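Local coordinates for protein Alp7A (Bacillus subtilis, PDB 5EC0) that binds ADP and, as an actin-like protein of the bacterial cytoskeleton, probably polymerises into filaments that segregate plasmids, at residues N2-V8 with T121-T127; G11-Y15 with E25-N29; L56-I62 with Y98-A103; L88-V92 with L129-L133. All blocks are in the same frame, centred on the assembly; numbering follows the deposited sequence.

Contact 1: residues N2-V8 with T121-T127; sequences NISRMNV and TIEYFQT
Backbone hydrogen bonds tie residues 2-8 to 121-127 as parallel strands of the actin-like fold. Ile3 N donates to Thr121 O (2.7 Å) and Glu123 N to Ile3 O (2.9 Å); past a corner at Ser4 and Glu123, Met6 N donates to Tyr124 O (2.9 Å), Gln126 N to Met6 O (2.7 Å), Val8 N to Gln126 O (2.7 Å) and Thr127 OG1 to Val8 O (2.9 Å). The register is constant from Asn2-Thr121 to Val8-Thr127, paired CA atoms 4.7-5.0 Å apart. Strands 5-8 and 124-127 run 13° from parallel at 4.7 Å. Both corner residues have helical backbone angles (Ser4 -82/-47, Glu123 -70/-42), so the strands bend together. On one face Gln126 NE2 donates to Asn7 OD1 (2.9 Å), while Gln126 OE1 takes a bond from Arg178; Arg5 turns to Glu370 and Gln377 of helix 364-386. The other face is apolar and packs on helix 95-112. Ile3 CB lies 4.0 Å from Ile122 CG1, and Met6, extended (all chi t), sets SD 3.9 Å from Ile122 CD1 and at the edge of the Phe125 ring, a Met-aromatic contact. Val8 CG2 sits 3.7 Å from Phe125 CE2.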
# COMPACT_ATOMS: atom_id res chain seq x y z
N ASN A 2 -20.46 -8.72 10.93
CA ASN A 2 -19.27 -8.80 11.75
C ASN A 2 -17.99 -9.14 10.98
O ASN A 2 -17.94 -10.14 10.27
CB ASN A 2 -19.47 -9.82 12.87
CG ASN A 2 -18.21 -10.03 13.67
OD1 ASN A 2 -17.83 -9.18 14.48
ND2 ASN A 2 -17.53 -11.14 13.42
N ILE A 3 -16.97 -8.31 11.15
CA ILE A 3 -15.66 -8.49 10.53
C ILE A 3 -14.60 -8.81 11.58
O ILE A 3 -14.46 -8.09 12.56
CB ILE A 3 -15.22 -7.22 9.78
CG1 ILE A 3 -16.12 -6.96 8.58
CG2 ILE A 3 -13.75 -7.32 9.34
CD1 ILE A 3 -15.77 -5.66 7.90
N SER A 4 -13.83 -9.88 11.37
CA SER A 4 -12.85 -10.31 12.37
C SER A 4 -11.55 -9.52 12.27
O SER A 4 -11.02 -9.08 13.29
CB SER A 4 -12.56 -11.81 12.22
OG SER A 4 -13.73 -12.56 12.43
N ARG A 5 -11.03 -9.38 11.05
CA ARG A 5 -9.74 -8.73 10.83
C ARG A 5 -9.83 -7.75 9.67
O ARG A 5 -10.29 -8.11 8.57
CB ARG A 5 -8.64 -9.77 10.53
CG ARG A 5 -8.49 -10.89 11.57
CD ARG A 5 -7.43 -11.93 11.16
NE ARG A 5 -7.47 -12.23 9.73
CZ ARG A 5 -8.34 -13.06 9.16
NH1 ARG A 5 -9.23 -13.69 9.91
NH2 ARG A 5 -8.33 -13.26 7.85
N MET A 6 -9.42 -6.52 9.90
CA MET A 6 -9.30 -5.59 8.79
C MET A 6 -7.96 -4.88 8.81
O MET A 6 -7.63 -4.18 9.76
CB MET A 6 -10.44 -4.57 8.80
CG MET A 6 -10.28 -3.52 7.71
SD MET A 6 -11.78 -2.57 7.55
CE MET A 6 -11.37 -1.50 6.17
N ASN A 7 -7.21 -5.07 7.73
CA ASN A 7 -5.85 -4.57 7.58
C ASN A 7 -5.76 -3.59 6.42
O ASN A 7 -6.19 -3.90 5.32
CB ASN A 7 -4.90 -5.74 7.38
CG ASN A 7 -4.85 -6.66 8.59
OD1 ASN A 7 -4.62 -6.22 9.72
ND2 ASN A 7 -5.07 -7.94 8.36
N VAL A 8 -5.20 -2.42 6.67
CA VAL A 8 -5.25 -1.34 5.68
C VAL A 8 -3.86 -0.79 5.44
O VAL A 8 -3.13 -0.50 6.40
CB VAL A 8 -6.20 -0.20 6.13
CG1 VAL A 8 -6.09 0.98 5.23
CG2 VAL A 8 -7.64 -0.70 6.18
N THR A 121 -19.53 -4.32 12.77
CA THR A 121 -18.54 -4.42 13.84
C THR A 121 -17.22 -5.01 13.32
O THR A 121 -17.20 -6.00 12.59
CB THR A 121 -19.05 -5.29 15.02
OG1 THR A 121 -19.63 -6.50 14.51
CG2 THR A 121 -20.10 -4.55 15.82
N ILE A 122 -16.11 -4.37 13.68
CA ILE A 122 -14.77 -4.84 13.34
C ILE A 122 -14.00 -5.17 14.62
O ILE A 122 -13.76 -4.29 15.45
CB ILE A 122 -13.98 -3.79 12.52
CG1 ILE A 122 -14.69 -3.48 11.21
CG2 ILE A 122 -12.55 -4.26 12.27
CD1 ILE A 122 -14.24 -2.18 10.59
N GLU A 123 -13.63 -6.44 14.80
CA GLU A 123 -12.98 -6.87 16.04
C GLU A 123 -11.58 -6.29 16.15
O GLU A 123 -11.18 -5.81 17.20
CB GLU A 123 -12.93 -8.39 16.14
CG GLU A 123 -14.30 -9.04 16.17
CD GLU A 123 -14.23 -10.53 16.42
OE1 GLU A 123 -13.24 -11.00 17.02
OE2 GLU A 123 -15.17 -11.24 16.00
N TYR A 124 -10.86 -6.32 15.03
CA TYR A 124 -9.46 -5.93 15.01
C TYR A 124 -9.11 -5.18 13.72
O TYR A 124 -9.08 -5.77 12.64
CB TYR A 124 -8.58 -7.17 15.16
CG TYR A 124 -7.14 -6.86 15.49
CD1 TYR A 124 -6.81 -6.25 16.70
CD2 TYR A 124 -6.11 -7.18 14.61
CE1 TYR A 124 -5.48 -5.96 17.03
CE2 TYR A 124 -4.77 -6.90 14.93
CZ TYR A 124 -4.47 -6.28 16.14
OH TYR A 124 -3.17 -6.00 16.46
N PHE A 125 -8.90 -3.88 13.85
CA PHE A 125 -8.49 -3.03 12.74
C PHE A 125 -7.00 -2.79 12.86
O PHE A 125 -6.49 -2.54 13.96
CB PHE A 125 -9.24 -1.68 12.75
CG PHE A 125 -8.79 -0.70 11.68
CD1 PHE A 125 -7.74 0.19 11.92
CD2 PHE A 125 -9.44 -0.64 10.45
CE1 PHE A 125 -7.33 1.09 10.94
CE2 PHE A 125 -9.04 0.26 9.47
CZ PHE A 125 -7.99 1.12 9.71
N GLN A 126 -6.30 -2.85 11.73
CA GLN A 126 -4.88 -2.65 11.75
C GLN A 126 -4.46 -1.85 10.52
O GLN A 126 -4.90 -2.12 9.38
CB GLN A 126 -4.16 -4.00 11.83
CG GLN A 126 -2.83 -3.97 12.48
CD GLN A 126 -2.19 -5.35 12.60
OE1 GLN A 126 -1.33 -5.55 13.45
NE2 GLN A 126 -2.61 -6.29 11.74
N THR A 127 -3.63 -0.85 10.75
CA THR A 127 -3.00 -0.12 9.66
C THR A 127 -1.54 0.15 10.06
O THR A 127 -0.97 -0.58 10.89
CB THR A 127 -3.79 1.19 9.31
OG1 THR A 127 -3.21 1.79 8.14
CG2 THR A 127 -3.81 2.20 10.47

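Contact 2: residues G11-Y15 with E25-N29; sequences GNSMY and ELPTN. With ADP (adenosine-5'-diphosphate), chain D.
Tyr15, Met14 and Thr28 bury most of this contact. Tyr15 and Leu26 form an antiparallel hydrogen-bonded pair (CA-CA 5.2 Å): Tyr15 N to Leu26 O and Leu26 N to Tyr15 O are both 2.9 Å. Their side chains share a face, Tyr15 CD1 lying 4.1 Å from Leu26 CD1, and the ring (chi1 t) packs on helix 95-112. Met14 is the non-hydrogen-bonded partner of Pro27 (CA-CA 4.9 Å). Its chi angles, all m, curl the side chain back so that CE comes 3.5 Å from both Leu26 C and Glu25 OE1; that carboxylate is salt-bridged to Arg362. The hairpin of strands 14-19 and 22-33 follows on a phosphate-binding loop, consistent with the phosphate 1 loop of actin-like ATPases. In that loop Asn12 N donates to ADP O1B (2.9 Å) and Asn12 ND2 to ADP O2B (2.7 Å), while Ser13 CB approaches ADP O3B at 3.0 Å. Behind it, Thr28 (chi1 m) points its hydroxyl at the turn, OG1 lying 3.3 Å from Gly11 O and 3.2 Å from Ser13 O.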
# COMPACT_ATOMS: atom_id res chain seq x y z
N GLY A 11 -1.65 3.60 1.02
CA GLY A 11 -0.56 3.96 0.13
C GLY A 11 -0.74 5.35 -0.47
O GLY A 11 -1.79 5.97 -0.32
N ASN A 12 0.30 5.84 -1.15
CA ASN A 12 0.21 7.11 -1.85
C ASN A 12 -0.48 6.91 -3.20
O ASN A 12 -1.10 7.83 -3.72
CB ASN A 12 1.60 7.72 -2.05
CG ASN A 12 2.43 7.77 -0.77
OD1 ASN A 12 1.93 8.14 0.30
ND2 ASN A 12 3.70 7.39 -0.87
N SER A 13 -0.37 5.70 -3.74
CA SER A 13 -0.90 5.39 -5.06
C SER A 13 -2.24 4.66 -4.95
O SER A 13 -3.22 5.02 -5.61
CB SER A 13 0.09 4.54 -5.85
OG SER A 13 -0.47 4.08 -7.07
N MET A 14 -2.27 3.64 -4.10
CA MET A 14 -3.46 2.85 -3.86
C MET A 14 -3.70 2.69 -2.36
O MET A 14 -2.78 2.44 -1.60
CB MET A 14 -3.35 1.46 -4.51
CG MET A 14 -3.21 1.44 -6.04
SD MET A 14 -4.62 2.09 -6.98
CE MET A 14 -5.85 0.85 -6.67
N TYR A 15 -4.95 2.86 -1.95
CA TYR A 15 -5.49 2.31 -0.72
C TYR A 15 -5.68 0.81 -0.94
O TYR A 15 -6.29 0.42 -1.92
CB TYR A 15 -6.83 2.99 -0.38
CG TYR A 15 -7.64 2.31 0.69
CD1 TYR A 15 -8.46 1.22 0.39
CD2 TYR A 15 -7.61 2.76 2.00
CE1 TYR A 15 -9.21 0.60 1.38
CE2 TYR A 15 -8.37 2.15 2.99
CZ TYR A 15 -9.15 1.06 2.67
OH TYR A 15 -9.90 0.45 3.65
N GLU A 25 -8.69 -2.96 -3.63
CA GLU A 25 -7.97 -1.70 -3.54
C GLU A 25 -8.70 -0.61 -4.30
O GLU A 25 -9.54 -0.88 -5.15
CB GLU A 25 -6.53 -1.86 -4.05
CG GLU A 25 -6.40 -2.56 -5.39
CD GLU A 25 -4.95 -2.63 -5.87
OE1 GLU A 25 -4.11 -1.89 -5.33
OE2 GLU A 25 -4.64 -3.41 -6.80
N LEU A 26 -8.37 0.64 -3.98
CA LEU A 26 -9.04 1.82 -4.50
C LEU A 26 -7.99 2.85 -4.79
O LEU A 26 -7.01 2.93 -4.05
CB LEU A 26 -10.04 2.41 -3.49
CG LEU A 26 -11.18 1.59 -2.88
CD1 LEU A 26 -11.81 2.35 -1.71
CD2 LEU A 26 -12.22 1.30 -3.95
N PRO A 27 -8.20 3.66 -5.83
CA PRO A 27 -7.36 4.84 -6.03
C PRO A 27 -7.40 5.71 -4.78
O PRO A 27 -8.44 5.77 -4.13
CB PRO A 27 -8.01 5.54 -7.23
CG PRO A 27 -8.72 4.45 -7.96
CD PRO A 27 -9.17 3.47 -6.92
N THR A 28 -6.29 6.38 -4.46
CA THR A 28 -6.17 7.13 -3.21
C THR A 28 -6.98 8.44 -3.18
O THR A 28 -7.29 8.96 -2.11
CB THR A 28 -4.67 7.43 -2.91
OG1 THR A 28 -3.97 6.20 -2.75
CG2 THR A 28 -4.49 8.25 -1.65
N ASN A 29 -7.33 8.95 -4.35
CA ASN A 29 -8.05 10.22 -4.46
C ASN A 29 -9.31 10.35 -3.62
O ASN A 29 -10.18 9.48 -3.64
CB ASN A 29 -8.43 10.47 -5.91
CG ASN A 29 -7.25 10.35 -6.83
OD1 ASN A 29 -7.06 9.33 -7.49
ND2 ASN A 29 -6.42 11.39 -6.86
PB ADP D . 3.32 4.36 -3.05
O1B ADP D . 2.33 3.91 -1.98
O2B ADP D . 4.35 5.38 -2.61
O3B ADP D . 2.72 4.73 -4.39
PA ADP D . 3.58 1.59 -3.84
O1A ADP D . 2.07 1.56 -3.75
O2A ADP D . 4.40 0.48 -3.20
O3A ADP D . 4.17 3.02 -3.36
O5' ADP D . 4.01 1.67 -5.37
C5' ADP D . 3.16 2.22 -6.37
C4' ADP D . 3.78 1.76 -7.68
O4' ADP D . 3.47 0.38 -7.84
C3' ADP D . 3.23 2.45 -8.91
O3' ADP D . 4.11 3.49 -9.33
C2' ADP D . 3.20 1.36 -9.97
O2' ADP D . 4.22 1.64 -10.92
C1' ADP D . 3.54 0.07 -9.23
N9 ADP D . 2.62 -1.06 -9.51
C8 ADP D . 3.06 -2.30 -9.80
N7 ADP D . 2.03 -3.15 -10.01
C5 ADP D . 0.90 -2.44 -9.84
C6 ADP D . -0.53 -2.77 -9.92
N6 ADP D . -0.92 -4.04 -10.23
N1 ADP D . -1.41 -1.78 -9.67
C2 ADP D . -1.00 -0.53 -9.37
N3 ADP D . 0.30 -0.14 -9.28
C4 ADP D . 1.29 -1.06 -9.51

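Contact 3: residues L56-I62 with Y98-A103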
# COMPACT_ATOMS: atom_id res chain seq x y z
N LEU A 56 -18.21 5.66 -5.63
CA LEU A 56 -18.22 5.97 -4.20
C LEU A 56 -18.50 7.44 -3.89
O LEU A 56 -17.62 8.30 -3.98
CB LEU A 56 -16.89 5.57 -3.55
CG LEU A 56 -16.73 4.06 -3.45
CD1 LEU A 56 -15.37 3.71 -2.89
CD2 LEU A 56 -17.84 3.44 -2.62
N LEU A 57 -19.73 7.71 -3.49
CA LEU A 57 -20.14 9.03 -3.07
C LEU A 57 -20.72 8.91 -1.67
O LEU A 57 -21.79 8.32 -1.49
CB LEU A 57 -21.17 9.61 -4.04
CG LEU A 57 -21.83 10.94 -3.66
CD1 LEU A 57 -20.81 12.07 -3.54
CD2 LEU A 57 -22.94 11.31 -4.67
N VAL A 58 -20.02 9.44 -0.69
CA VAL A 58 -20.41 9.25 0.69
C VAL A 58 -20.46 10.57 1.43
O VAL A 58 -19.92 11.57 0.98
CB VAL A 58 -19.43 8.33 1.43
CG1 VAL A 58 -19.38 6.95 0.78
CG2 VAL A 58 -18.04 8.96 1.49
N SER A 59 -21.12 10.57 2.59
CA SER A 59 -21.04 11.71 3.48
C SER A 59 -20.73 11.20 4.87
O SER A 59 -21.07 10.07 5.23
CB SER A 59 -22.34 12.51 3.50
OG SER A 59 -23.33 11.83 4.25
N THR A 60 -20.06 12.03 5.67
CA THR A 60 -19.81 11.67 7.04
C THR A 60 -19.75 12.96 7.85
O THR A 60 -19.56 14.04 7.29
CB THR A 60 -18.51 10.84 7.19
OG1 THR A 60 -18.44 10.29 8.50
CG2 THR A 60 -17.30 11.71 6.94
N VAL A 61 -19.94 12.85 9.16
CA VAL A 61 -19.95 14.03 10.01
C VAL A 61 -18.59 14.25 10.65
O VAL A 61 -18.10 13.40 11.38
CB VAL A 61 -21.03 13.94 11.10
CG1 VAL A 61 -20.77 14.98 12.18
CG2 VAL A 61 -22.42 14.10 10.48
N ILE A 62 -17.99 15.39 10.37
CA ILE A 62 -16.68 15.72 10.90
C ILE A 62 -16.76 17.04 11.63
O ILE A 62 -17.06 18.06 11.03
CB ILE A 62 -15.64 15.81 9.79
CG1 ILE A 62 -15.48 14.45 9.11
CG2 ILE A 62 -14.32 16.29 10.35
CD1 ILE A 62 -14.84 14.53 7.74
N TYR A 98 -9.12 8.46 6.76
CA TYR A 98 -10.32 8.15 7.51
C TYR A 98 -11.55 8.02 6.59
O TYR A 98 -12.33 7.06 6.70
CB TYR A 98 -10.54 9.22 8.58
CG TYR A 98 -11.84 9.11 9.33
CD1 TYR A 98 -12.05 8.10 10.26
CD2 TYR A 98 -12.86 10.04 9.12
CE1 TYR A 98 -13.24 8.00 10.95
CE2 TYR A 98 -14.06 9.95 9.81
CZ TYR A 98 -14.24 8.92 10.72
OH TYR A 98 -15.43 8.83 11.41
N VAL A 99 -11.72 8.98 5.68
CA VAL A 99 -12.84 8.93 4.74
C VAL A 99 -12.72 7.73 3.80
O VAL A 99 -13.69 7.02 3.54
CB VAL A 99 -12.94 10.25 3.95
CG1 VAL A 99 -13.89 10.12 2.74
CG2 VAL A 99 -13.39 11.38 4.88
N THR A 100 -11.51 7.46 3.31
CA THR A 100 -11.33 6.29 2.45
C THR A 100 -11.71 4.99 3.19
O THR A 100 -12.41 4.14 2.63
CB THR A 100 -9.90 6.20 1.93
OG1 THR A 100 -9.50 7.47 1.42
CG2 THR A 100 -9.81 5.18 0.81
N PHE A 101 -11.29 4.86 4.44
CA PHE A 101 -11.63 3.69 5.24
C PHE A 101 -13.14 3.48 5.35
O PHE A 101 -13.64 2.36 5.22
CB PHE A 101 -10.99 3.82 6.64
CG PHE A 101 -11.77 3.16 7.74
CD1 PHE A 101 -11.72 1.79 7.92
CD2 PHE A 101 -12.52 3.93 8.63
CE1 PHE A 101 -12.43 1.18 8.97
CE2 PHE A 101 -13.22 3.34 9.69
CZ PHE A 101 -13.18 1.96 9.85
N LEU A 102 -13.88 4.57 5.57
CA LEU A 102 -15.33 4.49 5.75
C LEU A 102 -16.03 4.02 4.48
O LEU A 102 -16.91 3.15 4.52
CB LEU A 102 -15.90 5.85 6.16
CG LEU A 102 -15.55 6.42 7.53
CD1 LEU A 102 -16.16 7.82 7.69
CD2 LEU A 102 -16.02 5.47 8.65
N ALA A 103 -15.63 4.61 3.36
CA ALA A 103 -16.15 4.24 2.04
C ALA A 103 -15.78 2.80 1.68
O ALA A 103 -16.60 2.04 1.16
CB ALA A 103 -15.63 5.21 0.98
O HOH W 1 -17.61 10.68 11.16
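Strand 56-62 crosses helix 95-112 inside the barrel-like sheet in the N-terminal half of this actin-like fold, the local axes 9.4 Å apart and at 117°. Alternate side chains of the strand meet the helix. Leu56 comes first, its CD1 4.2 Å from Ala103 CB. Leu57 points away. Val58 packs against both Ala103 and Val99, one turn apart: CG1 is 4.1 Å from Ala103 CB and CG2 4.5 Å from Val99 CG1. The small Ala103 lets the backbones come closest here, Val58 and Ala103 CA atoms 6.7 Å apart. After Ser59, which also points away, Thr60 faces the helix, placing CG2 4.4 Å from Val99 CG2 and OG1 3.5 Å from Leu102 CD1; the hydroxyl is hydrogen-bonded to Gln156 O on strand 153-159. Ile62 CD1 reaches back to within 4.5 Å of Val99 CG2. The polar link at this end is a water, which donates to Thr60 OG1 and Val61 O, both at 2.8 Å, and lies 2.9 Å from Tyr98 OH in a third hydrogen bond.

Contact 4: residues L88-V92 with L129-L133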
# COMPACT_ATOMS: atom_id res chain seq x y z
N LEU A 88 2.44 14.24 -0.23
CA LEU A 88 2.50 13.36 0.94
C LEU A 88 1.79 13.99 2.13
O LEU A 88 2.36 14.83 2.82
CB LEU A 88 3.96 13.06 1.31
CG LEU A 88 4.88 12.32 0.32
CD1 LEU A 88 6.35 12.50 0.74
CD2 LEU A 88 4.51 10.84 0.22
N HIS A 89 0.55 13.59 2.37
CA HIS A 89 -0.23 14.18 3.46
C HIS A 89 0.05 13.49 4.80
O HIS A 89 0.36 12.29 4.85
CB HIS A 89 -1.73 14.15 3.13
CG HIS A 89 -2.27 12.77 2.90
ND1 HIS A 89 -2.06 12.08 1.72
CD2 HIS A 89 -3.01 11.96 3.68
CE1 HIS A 89 -2.65 10.90 1.79
NE2 HIS A 89 -3.24 10.80 2.97
N ASN A 90 -0.06 14.26 5.89
CA ASN A 90 0.07 13.72 7.23
C ASN A 90 -1.06 12.72 7.49
O ASN A 90 -2.22 13.11 7.61
CB ASN A 90 0.07 14.85 8.27
CG ASN A 90 0.39 14.37 9.67
OD1 ASN A 90 -0.01 13.28 10.08
ND2 ASN A 90 1.11 15.20 10.43
N LYS A 91 -0.71 11.44 7.56
CA LYS A 91 -1.70 10.38 7.58
C LYS A 91 -2.59 10.44 8.83
O LYS A 91 -3.72 9.95 8.82
CB LYS A 91 -1.02 9.02 7.50
CG LYS A 91 -0.15 8.82 6.26
CD LYS A 91 -0.99 8.57 5.02
CE LYS A 91 -0.13 8.20 3.82
NZ LYS A 91 -0.93 8.19 2.57
N VAL A 92 -2.07 11.07 9.89
CA VAL A 92 -2.77 11.11 11.17
C VAL A 92 -3.80 12.24 11.22
O VAL A 92 -4.94 12.03 11.61
CB VAL A 92 -1.79 11.27 12.35
CG1 VAL A 92 -2.55 11.36 13.67
CG2 VAL A 92 -0.81 10.11 12.38
N LEU A 129 2.02 3.31 9.67
CA LEU A 129 2.49 4.65 9.29
C LEU A 129 3.82 4.60 8.53
O LEU A 129 4.68 3.79 8.86
CB LEU A 129 2.65 5.55 10.52
CG LEU A 129 1.38 6.09 11.16
CD1 LEU A 129 1.75 6.99 12.32
CD2 LEU A 129 0.55 6.83 10.12
N PRO A 130 3.99 5.49 7.55
CA PRO A 130 5.25 5.57 6.79
C PRO A 130 6.41 6.10 7.64
O PRO A 130 6.21 6.92 8.54
CB PRO A 130 4.92 6.54 5.64
CG PRO A 130 3.79 7.41 6.17
CD PRO A 130 3.00 6.51 7.13
N ILE A 131 7.61 5.63 7.35
CA ILE A 131 8.79 6.00 8.12
C ILE A 131 9.07 7.50 8.03
O ILE A 131 9.51 8.11 9.01
CB ILE A 131 10.02 5.17 7.68
CG1 ILE A 131 9.80 3.71 8.07
CG2 ILE A 131 11.33 5.68 8.31
CD1 ILE A 131 10.81 2.76 7.49
N TRP A 132 8.78 8.11 6.89
CA TRP A 132 9.09 9.52 6.73
C TRP A 132 8.24 10.34 7.71
O TRP A 132 8.66 11.39 8.19
CB TRP A 132 8.88 10.00 5.29
CG TRP A 132 7.44 10.01 4.82
CD1 TRP A 132 6.82 9.08 4.03
CD2 TRP A 132 6.44 11.02 5.10
NE1 TRP A 132 5.52 9.44 3.80
CE2 TRP A 132 5.26 10.61 4.45
CE3 TRP A 132 6.44 12.21 5.84
CZ2 TRP A 132 4.08 11.36 4.52
CZ3 TRP A 132 5.26 12.95 5.92
CH2 TRP A 132 4.10 12.52 5.25
N LEU A 133 7.03 9.85 7.99
CA LEU A 133 6.19 10.52 8.97
C LEU A 133 6.63 10.23 10.42
O LEU A 133 6.69 11.13 11.24
CB LEU A 133 4.73 10.12 8.76
CG LEU A 133 3.71 10.88 9.60
CD1 LEU A 133 3.99 12.38 9.58
CD2 LEU A 133 2.33 10.62 9.09
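Residues 88-92 form an irregular connection leading to helix 95-112, while 129-133 pass from the end of strand 119-129 through Pro130, the N-cap residue, into helix 131-134. The backbones stay separated, Asn90 and Leu133 CA atoms 7.1 Å apart and Lys91 and Leu129 CA atoms 7.3 Å. An Asx turn shapes the loop, Asn90 OD1 accepting from Val92 N at 3.0 Å. Side chains of 129-133 pack on the loop. Leu88 CD1 lies over one face of the Trp132 ring (chi1 p), and Leu88 CB is 3.6 Å from Trp132 CZ2; His89 O lies near the ring plane, 3.8 Å from Trp132 CH2. Leu133 pushes CD2 against the loop backbone, 3.5 Å from Lys91 N and 3.7 Å from Asn90 OD1. The aliphatic part of Lys91 comes next, CB 3.8 Å from Leu129 CD2 and CG 4.0 Å from Pro130 CD. Its amine leads away and bonds to Phe10 O, beside the phosphate-binding turn. Val92 CG2 completes the packing 4.0 Å from Leu129 CD1, over Met143 of helix 140-149. This is loop-to-helix packing bordering the nucleotide cleft of an actin-like fold, the Leu88 side chain about 6 Å from ADP between nearest atoms.

Overall arrangement
Contacts 1, 2 and 3 all reach one barrel-like mixed sheet, with helix 95-112 inside it. Contact 1 encloses contacts 2 and 3, which follow in series; contact 4 crosses both 1 and 3 in sequence. Phe101 of the helix touches Phe125, Met6 and Ile122 of contact 1, and Tyr15 of contact 2 packs on Thr100, Met6 and Val8, so three contacts with centres 14 to 19 Å apart share one core. Contact 2 carries the chain into the ADP pocket, making that core continuous with the nucleotide cleft. Contact 4 flanks the pocket, its Leu88 and Lys91 touching Asn12; it adjoins contact 1 only in sequence and stays about 6 Å from contact 3 between nearest atoms.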